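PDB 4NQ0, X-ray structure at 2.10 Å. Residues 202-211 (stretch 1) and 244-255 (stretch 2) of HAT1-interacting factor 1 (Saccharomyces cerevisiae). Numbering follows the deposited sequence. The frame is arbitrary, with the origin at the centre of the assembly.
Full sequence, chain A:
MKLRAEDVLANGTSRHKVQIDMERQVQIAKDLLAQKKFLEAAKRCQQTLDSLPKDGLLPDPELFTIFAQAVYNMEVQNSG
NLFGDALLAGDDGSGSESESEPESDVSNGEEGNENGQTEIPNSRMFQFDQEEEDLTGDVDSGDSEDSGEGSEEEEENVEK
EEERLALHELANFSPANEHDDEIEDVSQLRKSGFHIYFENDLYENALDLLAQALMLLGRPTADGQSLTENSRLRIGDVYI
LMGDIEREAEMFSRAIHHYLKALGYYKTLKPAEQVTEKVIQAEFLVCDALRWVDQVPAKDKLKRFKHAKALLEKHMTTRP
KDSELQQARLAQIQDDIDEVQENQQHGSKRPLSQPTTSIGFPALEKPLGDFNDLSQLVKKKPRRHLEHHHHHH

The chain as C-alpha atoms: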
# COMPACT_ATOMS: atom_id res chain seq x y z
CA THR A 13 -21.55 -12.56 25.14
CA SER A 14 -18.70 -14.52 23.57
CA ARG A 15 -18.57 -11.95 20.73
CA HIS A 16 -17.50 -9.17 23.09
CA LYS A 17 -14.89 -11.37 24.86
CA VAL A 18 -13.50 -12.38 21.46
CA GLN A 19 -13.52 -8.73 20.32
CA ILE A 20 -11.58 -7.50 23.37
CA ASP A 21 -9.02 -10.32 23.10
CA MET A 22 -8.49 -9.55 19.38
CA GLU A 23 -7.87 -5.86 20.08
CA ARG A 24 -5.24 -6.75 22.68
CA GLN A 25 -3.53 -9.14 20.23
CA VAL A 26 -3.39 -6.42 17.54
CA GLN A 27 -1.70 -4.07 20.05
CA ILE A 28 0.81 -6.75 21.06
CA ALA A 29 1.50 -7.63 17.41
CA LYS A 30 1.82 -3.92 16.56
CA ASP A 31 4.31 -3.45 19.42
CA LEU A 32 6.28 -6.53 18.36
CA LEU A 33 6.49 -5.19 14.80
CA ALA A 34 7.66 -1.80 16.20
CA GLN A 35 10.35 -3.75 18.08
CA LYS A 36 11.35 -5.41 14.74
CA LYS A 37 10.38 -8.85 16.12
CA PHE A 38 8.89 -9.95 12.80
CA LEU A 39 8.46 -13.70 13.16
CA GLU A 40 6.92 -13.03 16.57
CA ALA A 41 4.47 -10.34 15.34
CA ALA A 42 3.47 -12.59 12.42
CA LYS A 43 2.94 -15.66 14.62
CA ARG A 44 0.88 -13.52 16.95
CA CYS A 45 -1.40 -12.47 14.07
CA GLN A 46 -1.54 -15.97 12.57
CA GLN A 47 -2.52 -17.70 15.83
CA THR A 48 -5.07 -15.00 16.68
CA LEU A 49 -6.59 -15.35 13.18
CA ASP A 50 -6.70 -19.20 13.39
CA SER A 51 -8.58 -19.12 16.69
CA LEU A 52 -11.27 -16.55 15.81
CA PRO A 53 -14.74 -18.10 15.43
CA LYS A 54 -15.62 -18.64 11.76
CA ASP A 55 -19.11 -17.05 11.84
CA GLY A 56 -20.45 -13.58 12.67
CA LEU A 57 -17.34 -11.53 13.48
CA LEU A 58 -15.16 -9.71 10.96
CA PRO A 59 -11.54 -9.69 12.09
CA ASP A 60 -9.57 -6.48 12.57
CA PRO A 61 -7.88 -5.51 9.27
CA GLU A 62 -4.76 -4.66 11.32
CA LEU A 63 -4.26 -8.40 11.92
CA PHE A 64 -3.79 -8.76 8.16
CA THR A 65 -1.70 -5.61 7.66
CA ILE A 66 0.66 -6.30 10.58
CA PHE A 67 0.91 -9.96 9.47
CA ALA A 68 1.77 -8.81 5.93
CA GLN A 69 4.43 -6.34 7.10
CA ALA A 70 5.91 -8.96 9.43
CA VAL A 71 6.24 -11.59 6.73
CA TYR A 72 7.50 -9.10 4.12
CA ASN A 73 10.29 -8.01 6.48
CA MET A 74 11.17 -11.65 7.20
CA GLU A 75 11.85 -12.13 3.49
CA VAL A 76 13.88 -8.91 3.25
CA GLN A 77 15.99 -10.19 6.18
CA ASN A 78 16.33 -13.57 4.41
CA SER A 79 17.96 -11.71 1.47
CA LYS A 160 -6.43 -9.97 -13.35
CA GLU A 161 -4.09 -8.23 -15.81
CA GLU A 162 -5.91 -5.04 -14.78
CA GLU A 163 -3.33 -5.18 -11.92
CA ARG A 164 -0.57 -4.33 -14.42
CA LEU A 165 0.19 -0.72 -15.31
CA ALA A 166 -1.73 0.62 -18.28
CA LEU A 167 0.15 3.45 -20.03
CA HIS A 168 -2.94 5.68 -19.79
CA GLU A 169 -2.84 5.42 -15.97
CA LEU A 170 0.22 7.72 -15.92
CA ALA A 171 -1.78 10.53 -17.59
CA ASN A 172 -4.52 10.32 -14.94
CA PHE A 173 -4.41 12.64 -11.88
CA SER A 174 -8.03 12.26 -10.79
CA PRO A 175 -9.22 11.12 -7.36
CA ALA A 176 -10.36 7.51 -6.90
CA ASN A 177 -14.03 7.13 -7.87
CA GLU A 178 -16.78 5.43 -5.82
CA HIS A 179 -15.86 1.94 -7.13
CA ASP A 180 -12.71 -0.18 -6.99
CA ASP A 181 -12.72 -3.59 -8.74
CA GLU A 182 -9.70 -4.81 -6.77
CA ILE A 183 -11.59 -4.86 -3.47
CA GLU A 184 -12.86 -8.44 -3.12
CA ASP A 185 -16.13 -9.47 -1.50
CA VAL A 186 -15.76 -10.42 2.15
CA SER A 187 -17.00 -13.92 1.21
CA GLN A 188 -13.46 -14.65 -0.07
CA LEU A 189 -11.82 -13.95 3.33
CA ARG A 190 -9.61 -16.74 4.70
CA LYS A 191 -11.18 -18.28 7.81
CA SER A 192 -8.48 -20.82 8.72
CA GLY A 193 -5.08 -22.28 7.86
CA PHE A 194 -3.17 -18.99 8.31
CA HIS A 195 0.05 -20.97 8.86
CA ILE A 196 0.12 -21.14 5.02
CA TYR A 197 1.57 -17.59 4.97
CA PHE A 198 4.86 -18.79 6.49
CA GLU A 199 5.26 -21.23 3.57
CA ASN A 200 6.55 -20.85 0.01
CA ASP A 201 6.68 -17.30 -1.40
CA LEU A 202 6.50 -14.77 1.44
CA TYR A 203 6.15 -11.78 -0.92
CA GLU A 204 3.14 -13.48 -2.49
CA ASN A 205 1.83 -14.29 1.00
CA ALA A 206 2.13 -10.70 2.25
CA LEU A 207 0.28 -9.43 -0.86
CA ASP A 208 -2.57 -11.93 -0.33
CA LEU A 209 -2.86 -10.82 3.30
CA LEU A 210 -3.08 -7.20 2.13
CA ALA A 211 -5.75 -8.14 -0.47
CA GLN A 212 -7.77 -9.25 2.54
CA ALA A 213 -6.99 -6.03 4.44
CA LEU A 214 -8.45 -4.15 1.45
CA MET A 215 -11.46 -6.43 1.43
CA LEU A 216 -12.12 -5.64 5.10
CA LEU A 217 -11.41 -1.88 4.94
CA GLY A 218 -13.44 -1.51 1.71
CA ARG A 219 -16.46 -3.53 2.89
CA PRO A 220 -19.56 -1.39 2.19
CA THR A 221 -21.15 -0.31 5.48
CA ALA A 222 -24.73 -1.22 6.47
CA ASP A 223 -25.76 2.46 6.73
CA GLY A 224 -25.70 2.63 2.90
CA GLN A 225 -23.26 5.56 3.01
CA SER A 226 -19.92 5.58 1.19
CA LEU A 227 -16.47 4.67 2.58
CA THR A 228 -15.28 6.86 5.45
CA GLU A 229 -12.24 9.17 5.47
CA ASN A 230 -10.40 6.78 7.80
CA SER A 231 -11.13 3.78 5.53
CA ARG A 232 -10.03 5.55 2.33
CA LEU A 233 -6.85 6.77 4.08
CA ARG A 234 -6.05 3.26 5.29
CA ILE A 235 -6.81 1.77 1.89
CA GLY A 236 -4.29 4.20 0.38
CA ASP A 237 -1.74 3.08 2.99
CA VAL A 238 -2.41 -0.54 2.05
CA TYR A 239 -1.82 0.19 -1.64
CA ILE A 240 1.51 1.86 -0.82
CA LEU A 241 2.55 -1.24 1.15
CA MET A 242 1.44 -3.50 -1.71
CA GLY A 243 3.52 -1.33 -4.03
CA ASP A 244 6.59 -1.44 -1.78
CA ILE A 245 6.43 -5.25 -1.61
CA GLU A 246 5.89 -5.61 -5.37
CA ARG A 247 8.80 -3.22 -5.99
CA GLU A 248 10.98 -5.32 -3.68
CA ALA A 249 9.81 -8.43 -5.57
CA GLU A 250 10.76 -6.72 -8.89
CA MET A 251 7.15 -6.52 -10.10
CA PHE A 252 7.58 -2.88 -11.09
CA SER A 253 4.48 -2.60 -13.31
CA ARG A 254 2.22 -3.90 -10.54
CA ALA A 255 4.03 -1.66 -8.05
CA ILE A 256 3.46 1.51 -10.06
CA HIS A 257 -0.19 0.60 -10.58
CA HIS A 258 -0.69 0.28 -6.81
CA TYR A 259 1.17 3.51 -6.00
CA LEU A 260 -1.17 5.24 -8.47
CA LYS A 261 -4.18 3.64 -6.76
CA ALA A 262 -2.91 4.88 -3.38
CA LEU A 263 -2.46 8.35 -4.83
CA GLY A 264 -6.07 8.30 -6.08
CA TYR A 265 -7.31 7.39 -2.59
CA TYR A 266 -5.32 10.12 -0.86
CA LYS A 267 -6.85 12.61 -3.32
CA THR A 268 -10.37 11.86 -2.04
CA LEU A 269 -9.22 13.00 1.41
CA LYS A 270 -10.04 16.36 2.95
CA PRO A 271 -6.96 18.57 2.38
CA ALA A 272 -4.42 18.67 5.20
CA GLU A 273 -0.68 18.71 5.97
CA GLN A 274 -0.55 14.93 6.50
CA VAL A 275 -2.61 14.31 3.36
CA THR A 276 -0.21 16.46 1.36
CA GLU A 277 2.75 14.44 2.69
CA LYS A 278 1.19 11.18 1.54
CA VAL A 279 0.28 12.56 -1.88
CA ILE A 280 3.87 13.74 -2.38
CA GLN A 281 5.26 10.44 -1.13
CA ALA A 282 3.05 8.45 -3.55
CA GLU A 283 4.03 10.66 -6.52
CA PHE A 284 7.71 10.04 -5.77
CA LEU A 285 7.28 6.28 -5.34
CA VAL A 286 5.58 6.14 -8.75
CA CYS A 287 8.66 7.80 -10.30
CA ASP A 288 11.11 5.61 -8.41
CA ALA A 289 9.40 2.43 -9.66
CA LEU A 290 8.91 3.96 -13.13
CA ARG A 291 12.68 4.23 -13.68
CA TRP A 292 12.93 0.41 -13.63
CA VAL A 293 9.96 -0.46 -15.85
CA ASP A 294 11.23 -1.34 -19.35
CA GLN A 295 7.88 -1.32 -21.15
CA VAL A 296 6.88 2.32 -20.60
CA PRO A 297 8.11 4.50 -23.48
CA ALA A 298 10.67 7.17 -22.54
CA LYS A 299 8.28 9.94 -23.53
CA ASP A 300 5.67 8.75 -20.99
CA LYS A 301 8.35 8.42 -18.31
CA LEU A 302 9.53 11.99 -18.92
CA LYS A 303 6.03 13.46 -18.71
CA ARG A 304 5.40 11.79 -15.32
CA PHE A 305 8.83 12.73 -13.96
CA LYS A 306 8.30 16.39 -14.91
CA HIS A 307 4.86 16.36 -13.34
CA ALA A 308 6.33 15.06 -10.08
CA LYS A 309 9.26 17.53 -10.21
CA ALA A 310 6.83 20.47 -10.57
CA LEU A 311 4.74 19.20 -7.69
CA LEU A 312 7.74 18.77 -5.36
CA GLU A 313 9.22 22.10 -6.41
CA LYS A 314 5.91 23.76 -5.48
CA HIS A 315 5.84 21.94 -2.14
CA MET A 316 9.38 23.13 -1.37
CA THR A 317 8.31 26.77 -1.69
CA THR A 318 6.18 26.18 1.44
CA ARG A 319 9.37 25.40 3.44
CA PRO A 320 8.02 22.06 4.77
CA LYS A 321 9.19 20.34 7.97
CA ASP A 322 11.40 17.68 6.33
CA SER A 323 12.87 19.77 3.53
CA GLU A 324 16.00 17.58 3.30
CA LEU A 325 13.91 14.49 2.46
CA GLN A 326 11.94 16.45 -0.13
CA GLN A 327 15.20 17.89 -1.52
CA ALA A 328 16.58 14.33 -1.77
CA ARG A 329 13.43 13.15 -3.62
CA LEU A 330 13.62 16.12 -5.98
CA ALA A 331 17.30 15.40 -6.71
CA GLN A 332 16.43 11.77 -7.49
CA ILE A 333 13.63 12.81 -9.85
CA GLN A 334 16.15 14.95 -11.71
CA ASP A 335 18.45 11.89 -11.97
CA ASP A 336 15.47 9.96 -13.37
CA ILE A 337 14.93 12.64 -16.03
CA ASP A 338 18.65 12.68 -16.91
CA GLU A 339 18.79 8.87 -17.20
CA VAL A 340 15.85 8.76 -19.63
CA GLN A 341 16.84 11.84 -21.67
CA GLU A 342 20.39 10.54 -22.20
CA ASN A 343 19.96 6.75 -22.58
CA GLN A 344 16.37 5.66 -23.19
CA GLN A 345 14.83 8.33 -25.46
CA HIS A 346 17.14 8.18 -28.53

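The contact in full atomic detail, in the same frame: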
# COMPACT_ATOMS: atom_id res chain seq x y z
N LEU A 202 6.93 -15.71 0.40
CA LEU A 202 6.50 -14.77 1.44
C LEU A 202 6.00 -13.44 0.86
O LEU A 202 5.06 -12.85 1.38
CB LEU A 202 7.62 -14.54 2.45
CG LEU A 202 8.06 -15.77 3.26
CD1 LEU A 202 9.25 -15.46 4.14
CD2 LEU A 202 6.90 -16.31 4.09
N TYR A 203 6.64 -12.97 -0.21
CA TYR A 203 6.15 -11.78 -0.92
C TYR A 203 4.70 -12.00 -1.37
O TYR A 203 3.83 -11.18 -1.11
CB TYR A 203 7.02 -11.44 -2.14
CG TYR A 203 8.43 -10.96 -1.82
CD1 TYR A 203 8.65 -10.01 -0.83
CD2 TYR A 203 9.53 -11.45 -2.52
CE1 TYR A 203 9.94 -9.56 -0.54
CE2 TYR A 203 10.82 -11.01 -2.23
CZ TYR A 203 11.02 -10.06 -1.25
OH TYR A 203 12.28 -9.61 -0.95
N GLU A 204 4.47 -13.13 -2.03
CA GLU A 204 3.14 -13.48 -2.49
C GLU A 204 2.18 -13.53 -1.31
O GLU A 204 1.07 -13.00 -1.38
CB GLU A 204 3.18 -14.84 -3.20
CG GLU A 204 1.83 -15.31 -3.77
CD GLU A 204 1.85 -16.74 -4.28
OE1 GLU A 204 2.80 -17.50 -3.98
OE2 GLU A 204 0.90 -17.12 -4.99
N ASN A 205 2.63 -14.16 -0.23
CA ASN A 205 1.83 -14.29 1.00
C ASN A 205 1.43 -12.94 1.58
O ASN A 205 0.26 -12.72 1.89
CB ASN A 205 2.59 -15.11 2.04
CG ASN A 205 2.84 -16.55 1.60
OD1 ASN A 205 2.30 -17.01 0.60
ND2 ASN A 205 3.66 -17.26 2.35
N ALA A 206 2.39 -12.04 1.71
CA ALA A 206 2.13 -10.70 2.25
C ALA A 206 1.08 -9.95 1.41
O ALA A 206 0.14 -9.33 1.94
CB ALA A 206 3.41 -9.91 2.31
N LEU A 207 1.22 -10.05 0.09
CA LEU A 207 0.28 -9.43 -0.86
C LEU A 207 -1.14 -9.98 -0.71
O LEU A 207 -2.10 -9.23 -0.76
CB LEU A 207 0.75 -9.63 -2.30
CG LEU A 207 1.90 -8.73 -2.73
CD1 LEU A 207 2.32 -9.07 -4.17
CD2 LEU A 207 1.49 -7.25 -2.58
N ASP A 208 -1.27 -11.30 -0.52
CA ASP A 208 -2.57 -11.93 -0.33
C ASP A 208 -3.21 -11.47 0.98
O ASP A 208 -4.42 -11.25 1.06
CB ASP A 208 -2.45 -13.45 -0.35
CG ASP A 208 -3.79 -14.14 -0.40
OD1 ASP A 208 -4.54 -13.90 -1.38
OD2 ASP A 208 -4.11 -14.91 0.52
N LEU A 209 -2.39 -11.33 2.02
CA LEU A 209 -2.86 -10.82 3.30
C LEU A 209 -3.34 -9.38 3.18
O LEU A 209 -4.33 -9.01 3.79
CB LEU A 209 -1.77 -10.92 4.38
CG LEU A 209 -1.56 -12.34 4.93
CD1 LEU A 209 -0.19 -12.50 5.51
CD2 LEU A 209 -2.65 -12.66 5.96
N LEU A 210 -2.64 -8.58 2.38
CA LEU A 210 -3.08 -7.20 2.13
C LEU A 210 -4.35 -7.15 1.27
O LEU A 210 -5.22 -6.28 1.51
CB LEU A 210 -1.96 -6.37 1.51
CG LEU A 210 -0.79 -6.07 2.44
CD1 LEU A 210 0.44 -5.58 1.66
CD2 LEU A 210 -1.20 -5.05 3.50
N ALA A 211 -4.50 -8.08 0.31
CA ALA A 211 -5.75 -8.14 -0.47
C ALA A 211 -6.93 -8.28 0.48
O ALA A 211 -7.97 -7.66 0.30
CB ALA A 211 -5.73 -9.31 -1.49
N ASP A 244 5.24 -1.24 -2.33
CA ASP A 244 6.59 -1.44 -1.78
C ASP A 244 7.00 -2.90 -1.91
O ASP A 244 8.10 -3.19 -2.38
CB ASP A 244 6.65 -1.04 -0.31
CG ASP A 244 6.50 0.46 -0.08
OD1 ASP A 244 6.26 0.82 1.09
OD2 ASP A 244 6.64 1.27 -1.03
N ILE A 245 6.12 -3.81 -1.52
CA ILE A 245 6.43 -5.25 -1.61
C ILE A 245 6.66 -5.68 -3.07
O ILE A 245 7.63 -6.38 -3.38
CB ILE A 245 5.30 -6.10 -1.01
CG1 ILE A 245 5.21 -5.88 0.50
CG2 ILE A 245 5.52 -7.60 -1.31
CD1 ILE A 245 3.95 -6.45 1.13
N GLU A 246 5.77 -5.26 -3.95
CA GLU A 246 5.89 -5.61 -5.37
C GLU A 246 7.17 -5.05 -5.96
O GLU A 246 7.84 -5.72 -6.73
CB GLU A 246 4.66 -5.14 -6.15
CG GLU A 246 3.40 -5.90 -5.78
CD GLU A 246 2.13 -5.26 -6.28
OE1 GLU A 246 2.04 -4.01 -6.31
OE2 GLU A 246 1.20 -6.02 -6.64
N ARG A 247 7.52 -3.82 -5.59
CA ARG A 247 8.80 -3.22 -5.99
C ARG A 247 9.98 -4.08 -5.51
O ARG A 247 10.88 -4.41 -6.28
CB ARG A 247 8.92 -1.80 -5.43
CG ARG A 247 10.12 -1.02 -5.96
CD ARG A 247 10.19 0.40 -5.42
NE ARG A 247 10.19 0.45 -3.95
CZ ARG A 247 10.44 1.55 -3.23
NH1 ARG A 247 10.40 1.48 -1.90
NH2 ARG A 247 10.72 2.71 -3.82
N GLU A 248 9.95 -4.44 -4.23
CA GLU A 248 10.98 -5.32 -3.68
C GLU A 248 11.04 -6.65 -4.43
O GLU A 248 12.12 -7.20 -4.64
CB GLU A 248 10.73 -5.57 -2.19
CG GLU A 248 11.88 -6.28 -1.47
CD GLU A 248 13.16 -5.46 -1.47
OE1 GLU A 248 13.08 -4.22 -1.31
OE2 GLU A 248 14.25 -6.06 -1.62
N ALA A 249 9.88 -7.16 -4.84
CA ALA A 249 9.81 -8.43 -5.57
C ALA A 249 10.06 -8.27 -7.08
O ALA A 249 9.87 -9.22 -7.83
CB ALA A 249 8.46 -9.12 -5.33
N GLU A 250 10.45 -7.06 -7.50
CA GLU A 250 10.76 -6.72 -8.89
C GLU A 250 9.56 -6.75 -9.84
O GLU A 250 9.73 -6.79 -11.06
CB GLU A 250 11.89 -7.60 -9.43
CG GLU A 250 13.25 -7.25 -8.85
CD GLU A 250 14.36 -8.10 -9.45
OE1 GLU A 250 14.28 -9.34 -9.35
OE2 GLU A 250 15.30 -7.51 -10.02
N MET A 251 8.35 -6.68 -9.29
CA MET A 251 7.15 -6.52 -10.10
C MET A 251 6.83 -5.03 -10.21
O MET A 251 5.89 -4.54 -9.61
CB MET A 251 5.99 -7.29 -9.46
CG MET A 251 6.33 -8.75 -9.26
SD MET A 251 5.03 -9.67 -8.46
CE MET A 251 5.15 -9.03 -6.81
N PHE A 252 7.64 -4.34 -11.00
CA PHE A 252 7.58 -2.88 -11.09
C PHE A 252 6.29 -2.34 -11.71
O PHE A 252 5.82 -1.30 -11.29
CB PHE A 252 8.80 -2.35 -11.83
CG PHE A 252 10.09 -2.55 -11.08
CD1 PHE A 252 10.45 -1.68 -10.06
CD2 PHE A 252 10.93 -3.61 -11.39
CE1 PHE A 252 11.64 -1.86 -9.36
CE2 PHE A 252 12.11 -3.80 -10.69
CZ PHE A 252 12.46 -2.93 -9.67
N SER A 253 5.72 -3.05 -12.68
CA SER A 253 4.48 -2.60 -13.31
C SER A 253 3.31 -2.66 -12.32
O SER A 253 2.51 -1.74 -12.23
CB SER A 253 4.18 -3.41 -14.58
OG SER A 253 2.88 -3.14 -15.07
N ARG A 254 3.23 -3.76 -11.57
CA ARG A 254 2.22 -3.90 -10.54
C ARG A 254 2.44 -2.87 -9.43
O ARG A 254 1.48 -2.27 -8.94
CB ARG A 254 2.19 -5.32 -9.97
CG ARG A 254 1.45 -6.32 -10.88
CD ARG A 254 1.60 -7.80 -10.44
NE ARG A 254 1.28 -7.99 -9.02
CZ ARG A 254 1.01 -9.17 -8.46
NH1 ARG A 254 1.02 -10.30 -9.17
NH2 ARG A 254 0.73 -9.23 -7.16
N ALA A 255 3.70 -2.66 -9.06
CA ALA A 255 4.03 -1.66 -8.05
C ALA A 255 3.48 -0.30 -8.43
O ALA A 255 2.75 0.31 -7.65
CB ALA A 255 5.55 -1.55 -7.85

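No hydrogen bond crosses this contact: the two stretches meet through apolar surfaces, and the Arg-254–Glu-246 salt bridge beside the interface lies wholly within stretch 2. Helix 202-211 and helix 244-248 run nearly antiparallel (162°), their axes approaching to 10.0 Å, with Tyr-203 CA 6.6 Å from Ile-245 CA. Ile-245 is the knob, seated in a hole formed by Tyr-203, Ala-206, Leu-207 and Leu-210. Its CD1 lies 3.7 Å from both Ala-206 CB and Leu-210 CD1, while its CG2 lies 4.0 Å from Leu-207 CG and from Tyr-203 CD1. The Tyr-203 ring extends the packing to the end of the second helix and just past it: Ala-249 CB makes an off-centre CH-pi contact, 4.2 Å from the ring centroid, and Tyr-203 OH touches the aliphatic Glu-248 CG at 3.4 Å. At Ala-249 the chain leaves helical geometry, then enters the next helix after Met-251, its N-cap residue. Leu-207 is met from both sides of the turn in sequence and from within it: its CD1 packs 3.7 Å from Glu-246 CG, 3.9 Å from Met-251 CE and 3.4 Å from Arg-254 NH2. Arg-254 is held by a salt bridge spanning the turn, donating from NE (3.1 Å) and NH2 (3.3 Å) to Glu-246 OE2, so paired charges border the leucine methyl. The contact buries 402 Å² in total.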